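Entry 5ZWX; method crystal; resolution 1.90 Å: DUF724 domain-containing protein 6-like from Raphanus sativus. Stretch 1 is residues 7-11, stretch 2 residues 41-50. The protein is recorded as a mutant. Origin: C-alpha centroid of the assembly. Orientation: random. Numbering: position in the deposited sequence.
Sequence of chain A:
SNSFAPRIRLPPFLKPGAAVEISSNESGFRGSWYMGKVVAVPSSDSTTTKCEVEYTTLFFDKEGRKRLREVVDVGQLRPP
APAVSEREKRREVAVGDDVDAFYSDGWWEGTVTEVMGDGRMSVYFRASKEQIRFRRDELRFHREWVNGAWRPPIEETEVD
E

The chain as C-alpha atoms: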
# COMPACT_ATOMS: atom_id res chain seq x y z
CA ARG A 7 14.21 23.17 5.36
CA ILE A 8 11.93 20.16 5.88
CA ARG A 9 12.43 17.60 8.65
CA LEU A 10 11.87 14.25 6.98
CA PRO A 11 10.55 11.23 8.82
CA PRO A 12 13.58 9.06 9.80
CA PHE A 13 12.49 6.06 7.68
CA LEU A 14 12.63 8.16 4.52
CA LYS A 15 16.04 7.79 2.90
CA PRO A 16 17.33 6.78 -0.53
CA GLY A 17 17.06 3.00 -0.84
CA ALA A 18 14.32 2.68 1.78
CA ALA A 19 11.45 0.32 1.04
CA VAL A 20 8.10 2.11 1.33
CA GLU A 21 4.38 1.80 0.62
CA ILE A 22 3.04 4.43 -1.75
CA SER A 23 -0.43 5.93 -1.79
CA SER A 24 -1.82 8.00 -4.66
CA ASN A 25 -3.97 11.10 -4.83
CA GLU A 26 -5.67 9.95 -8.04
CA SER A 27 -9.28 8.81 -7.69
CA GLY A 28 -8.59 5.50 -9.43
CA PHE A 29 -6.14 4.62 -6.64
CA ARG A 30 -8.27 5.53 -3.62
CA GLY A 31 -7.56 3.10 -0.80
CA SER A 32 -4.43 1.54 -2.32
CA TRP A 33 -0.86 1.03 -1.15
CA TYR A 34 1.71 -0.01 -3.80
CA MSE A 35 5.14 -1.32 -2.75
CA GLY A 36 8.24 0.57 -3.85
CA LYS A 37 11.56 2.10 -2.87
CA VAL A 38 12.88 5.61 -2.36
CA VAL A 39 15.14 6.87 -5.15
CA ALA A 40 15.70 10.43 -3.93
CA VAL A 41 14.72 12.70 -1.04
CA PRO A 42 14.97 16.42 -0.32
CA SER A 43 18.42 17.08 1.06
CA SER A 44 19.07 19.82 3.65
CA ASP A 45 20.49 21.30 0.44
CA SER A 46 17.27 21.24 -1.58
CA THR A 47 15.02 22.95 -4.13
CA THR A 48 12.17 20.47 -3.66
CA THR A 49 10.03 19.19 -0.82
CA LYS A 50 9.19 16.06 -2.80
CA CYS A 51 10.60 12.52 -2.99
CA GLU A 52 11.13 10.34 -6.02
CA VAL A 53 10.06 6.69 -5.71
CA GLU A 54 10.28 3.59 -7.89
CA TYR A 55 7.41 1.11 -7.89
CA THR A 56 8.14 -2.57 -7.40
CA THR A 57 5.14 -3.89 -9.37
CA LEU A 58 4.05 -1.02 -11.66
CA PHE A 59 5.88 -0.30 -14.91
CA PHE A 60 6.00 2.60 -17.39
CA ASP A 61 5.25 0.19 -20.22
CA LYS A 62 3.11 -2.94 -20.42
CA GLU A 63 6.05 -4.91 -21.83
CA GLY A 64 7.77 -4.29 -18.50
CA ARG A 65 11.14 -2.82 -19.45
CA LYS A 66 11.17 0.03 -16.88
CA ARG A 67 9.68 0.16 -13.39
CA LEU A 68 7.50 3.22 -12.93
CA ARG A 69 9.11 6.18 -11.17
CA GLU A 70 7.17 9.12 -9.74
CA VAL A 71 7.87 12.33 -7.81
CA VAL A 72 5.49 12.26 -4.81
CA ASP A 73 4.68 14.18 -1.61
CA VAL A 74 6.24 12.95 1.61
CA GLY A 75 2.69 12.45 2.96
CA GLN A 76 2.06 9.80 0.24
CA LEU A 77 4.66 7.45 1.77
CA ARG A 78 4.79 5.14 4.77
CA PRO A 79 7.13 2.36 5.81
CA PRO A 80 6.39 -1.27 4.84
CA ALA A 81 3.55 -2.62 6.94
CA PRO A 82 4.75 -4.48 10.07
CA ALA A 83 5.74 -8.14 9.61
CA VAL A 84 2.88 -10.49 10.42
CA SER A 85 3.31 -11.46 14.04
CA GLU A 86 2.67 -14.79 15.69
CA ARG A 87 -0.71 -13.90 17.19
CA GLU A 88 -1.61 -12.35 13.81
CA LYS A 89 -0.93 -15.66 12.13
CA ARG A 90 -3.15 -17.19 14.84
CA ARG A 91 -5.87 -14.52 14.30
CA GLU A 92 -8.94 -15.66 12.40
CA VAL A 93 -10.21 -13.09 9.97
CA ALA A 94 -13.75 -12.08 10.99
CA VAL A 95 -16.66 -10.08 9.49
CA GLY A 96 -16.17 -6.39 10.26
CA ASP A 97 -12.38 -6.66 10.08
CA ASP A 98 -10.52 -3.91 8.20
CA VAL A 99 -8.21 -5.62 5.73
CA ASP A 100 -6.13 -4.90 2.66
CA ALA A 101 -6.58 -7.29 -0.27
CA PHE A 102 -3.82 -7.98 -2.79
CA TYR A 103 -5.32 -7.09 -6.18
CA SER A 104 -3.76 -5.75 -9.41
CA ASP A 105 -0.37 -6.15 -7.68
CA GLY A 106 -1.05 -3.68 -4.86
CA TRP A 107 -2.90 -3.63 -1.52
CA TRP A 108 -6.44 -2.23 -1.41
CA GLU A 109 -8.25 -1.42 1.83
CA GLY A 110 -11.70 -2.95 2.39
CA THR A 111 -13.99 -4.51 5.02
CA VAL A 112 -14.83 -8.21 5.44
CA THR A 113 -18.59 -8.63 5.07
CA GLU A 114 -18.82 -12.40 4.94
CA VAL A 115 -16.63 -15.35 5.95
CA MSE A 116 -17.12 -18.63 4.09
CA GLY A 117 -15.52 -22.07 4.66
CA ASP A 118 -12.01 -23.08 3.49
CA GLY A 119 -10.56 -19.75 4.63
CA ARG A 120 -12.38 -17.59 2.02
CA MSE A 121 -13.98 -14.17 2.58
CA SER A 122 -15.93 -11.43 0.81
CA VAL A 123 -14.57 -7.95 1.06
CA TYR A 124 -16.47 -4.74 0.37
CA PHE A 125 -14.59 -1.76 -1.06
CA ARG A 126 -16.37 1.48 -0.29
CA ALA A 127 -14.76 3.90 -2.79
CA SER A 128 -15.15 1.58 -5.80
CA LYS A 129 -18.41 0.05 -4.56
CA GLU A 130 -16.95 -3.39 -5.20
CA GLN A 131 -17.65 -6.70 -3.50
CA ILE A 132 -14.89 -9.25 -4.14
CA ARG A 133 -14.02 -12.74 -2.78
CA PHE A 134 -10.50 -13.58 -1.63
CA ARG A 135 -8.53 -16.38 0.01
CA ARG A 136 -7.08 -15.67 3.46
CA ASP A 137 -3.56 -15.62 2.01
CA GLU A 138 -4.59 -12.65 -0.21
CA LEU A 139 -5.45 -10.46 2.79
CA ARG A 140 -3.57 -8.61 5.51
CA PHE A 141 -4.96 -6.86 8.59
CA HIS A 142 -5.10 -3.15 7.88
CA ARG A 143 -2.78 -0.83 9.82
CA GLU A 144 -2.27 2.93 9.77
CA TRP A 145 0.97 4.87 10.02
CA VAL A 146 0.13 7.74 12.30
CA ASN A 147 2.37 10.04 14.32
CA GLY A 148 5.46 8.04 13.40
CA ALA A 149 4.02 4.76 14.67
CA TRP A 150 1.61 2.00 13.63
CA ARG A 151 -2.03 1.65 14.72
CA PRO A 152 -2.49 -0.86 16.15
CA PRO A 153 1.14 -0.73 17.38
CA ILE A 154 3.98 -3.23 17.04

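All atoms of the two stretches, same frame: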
# COMPACT_ATOMS: atom_id res chain seq x y z
N ARG A 7 15.47 22.53 5.05
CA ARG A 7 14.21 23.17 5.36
C ARG A 7 13.14 22.23 5.91
O ARG A 7 12.50 22.55 6.91
CB ARG A 7 13.65 23.87 4.13
CG ARG A 7 12.37 24.58 4.44
CD ARG A 7 11.65 25.09 3.23
NE ARG A 7 12.52 25.12 2.06
CZ ARG A 7 12.07 25.14 0.81
NH1 ARG A 7 12.92 25.15 -0.23
NH2 ARG A 7 10.75 25.15 0.60
N ILE A 8 12.91 21.07 5.28
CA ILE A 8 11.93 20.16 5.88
C ILE A 8 12.59 19.03 6.67
O ILE A 8 13.65 18.52 6.29
CB ILE A 8 10.96 19.54 4.84
CG1 ILE A 8 11.66 18.48 3.98
CG2 ILE A 8 10.27 20.63 4.01
CD1 ILE A 8 10.72 17.72 3.10
N ARG A 9 11.96 18.68 7.78
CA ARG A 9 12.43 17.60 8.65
C ARG A 9 11.74 16.32 8.22
O ARG A 9 10.58 16.10 8.58
CB ARG A 9 12.10 17.90 10.11
CG ARG A 9 12.76 16.98 11.14
CD ARG A 9 13.41 17.84 12.23
NE ARG A 9 14.58 17.22 12.87
CZ ARG A 9 14.53 16.52 14.00
NH1 ARG A 9 13.37 16.31 14.60
NH2 ARG A 9 15.64 16.00 14.51
N LEU A 10 12.45 15.49 7.47
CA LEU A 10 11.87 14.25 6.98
C LEU A 10 11.66 13.25 8.09
O LEU A 10 12.45 13.21 9.04
CB LEU A 10 12.76 13.61 5.93
CG LEU A 10 12.97 14.24 4.57
CD1 LEU A 10 13.94 13.35 3.80
CD2 LEU A 10 11.65 14.31 3.85
N PRO A 11 10.63 12.40 7.95
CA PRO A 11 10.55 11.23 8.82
C PRO A 11 11.83 10.41 8.69
O PRO A 11 12.33 10.26 7.58
CB PRO A 11 9.35 10.44 8.25
CG PRO A 11 8.58 11.43 7.47
CD PRO A 11 9.54 12.47 6.97
N VAL A 41 15.46 11.91 -2.02
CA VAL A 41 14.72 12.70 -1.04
C VAL A 41 15.23 14.14 -1.02
O VAL A 41 16.30 14.42 -1.54
CB VAL A 41 14.83 12.10 0.39
CG1 VAL A 41 14.33 10.64 0.43
CG2 VAL A 41 16.24 12.25 0.93
N PRO A 42 14.43 15.06 -0.47
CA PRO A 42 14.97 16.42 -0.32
C PRO A 42 16.16 16.38 0.63
O PRO A 42 16.08 15.80 1.71
CB PRO A 42 13.81 17.21 0.29
CG PRO A 42 12.59 16.45 -0.16
CD PRO A 42 13.00 15.00 -0.15
N SER A 43 17.26 16.96 0.19
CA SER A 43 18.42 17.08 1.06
C SER A 43 18.28 18.36 1.90
O SER A 43 17.36 19.14 1.67
CB SER A 43 19.69 17.08 0.22
OG SER A 43 19.54 17.90 -0.93
N SER A 44 19.16 18.59 2.87
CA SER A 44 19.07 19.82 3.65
C SER A 44 19.42 20.95 2.67
O SER A 44 19.09 22.11 2.86
CB SER A 44 20.01 19.77 4.86
OG SER A 44 19.63 20.70 5.88
N ASP A 45 20.05 20.51 1.58
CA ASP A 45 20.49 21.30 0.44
C ASP A 45 19.50 21.16 -0.72
O ASP A 45 19.86 20.57 -1.73
CB ASP A 45 21.84 20.77 0.01
CG ASP A 45 22.54 20.00 1.12
OD1 ASP A 45 22.50 20.48 2.28
OD2 ASP A 45 23.06 18.89 0.87
N SER A 46 18.27 21.65 -0.60
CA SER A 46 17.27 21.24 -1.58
C SER A 46 16.32 22.30 -2.15
O SER A 46 15.90 23.23 -1.45
CB SER A 46 16.41 20.13 -0.99
OG SER A 46 15.57 19.57 -1.99
N THR A 47 15.97 22.10 -3.42
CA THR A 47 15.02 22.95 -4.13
C THR A 47 13.62 22.33 -4.17
O THR A 47 12.68 22.95 -4.66
CB THR A 47 15.45 23.21 -5.60
OG1 THR A 47 15.49 21.96 -6.32
CG2 THR A 47 16.82 23.88 -5.65
N THR A 48 13.48 21.09 -3.69
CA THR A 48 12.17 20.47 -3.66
C THR A 48 11.78 20.07 -2.25
O THR A 48 12.61 20.06 -1.33
CB THR A 48 12.09 19.22 -4.59
OG1 THR A 48 10.74 18.79 -4.68
CG2 THR A 48 12.94 18.06 -4.05
N THR A 49 10.50 19.77 -2.06
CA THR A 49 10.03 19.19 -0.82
C THR A 49 9.57 17.75 -1.12
O THR A 49 9.12 17.02 -0.25
CB THR A 49 8.87 20.01 -0.22
OG1 THR A 49 7.81 20.11 -1.18
CG2 THR A 49 9.34 21.42 0.14
N LYS A 50 9.70 17.36 -2.38
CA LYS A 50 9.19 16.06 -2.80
C LYS A 50 10.24 14.95 -2.85
O LYS A 50 11.43 15.21 -2.83
CB LYS A 50 8.51 16.23 -4.16
CG LYS A 50 7.25 17.07 -4.05
CD LYS A 50 6.70 17.47 -5.40
CE LYS A 50 5.44 18.30 -5.21
NZ LYS A 50 5.67 19.42 -4.26

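No hydrogen bond joins residues 7-11 to residues 41-50, although the R7 guanidinium comes near a backbone carbonyl of the second stretch, R7 NH1 lying 3.7 Å from S46 O. The contact, which buries 349 Å² in total, is instead held by apolar packing and by the reach of one long side chain. Neither stretch forms a regular helix or strand here.

The packing is built on alternate residues of the first stretch. I8 and L10 both direct their CA-to-CB bonds toward the second stretch, whereas R9 between them lies out of reach, as expected for an extended backbone. L10, with chi1 in the m well and chi2 in t, places CD1 3.7 Å from V41 CB, while its other methyl, CD2, lies 4.3 Å from P42 CD. The leucine thus spans two consecutive residues. P42 also receives I8, whose CD1 approaches P42 CG at 4.0 Å, so that the proline ring is shared by both aliphatic side chains.

I8 extends the contact to the far end of the second stretch. Its CD1 lies 3.8 Å from T49 O, and its CG2 is 4.1 Å from T49 CG2, a methyl-to-methyl approach. T49 is covered more than any other residue of its stretch, and R7 reaches it too: R7 NH2 is 4.0 Å from T49 CG2. The CA-to-CB bond of R7 points sideways, but the end of the side chain comes nearer, carrying NH1 to 3.7 Å from S46 O. Both neighbours sit obliquely to the guanidinium.

Within the second stretch, the backbone is braced locally. K50 N donates to T48 OG1 at 2.9 Å with an N-H...acceptor angle of 163°, and S43 OG makes a weak hydrogen bond to D45 O at 2.8 Å.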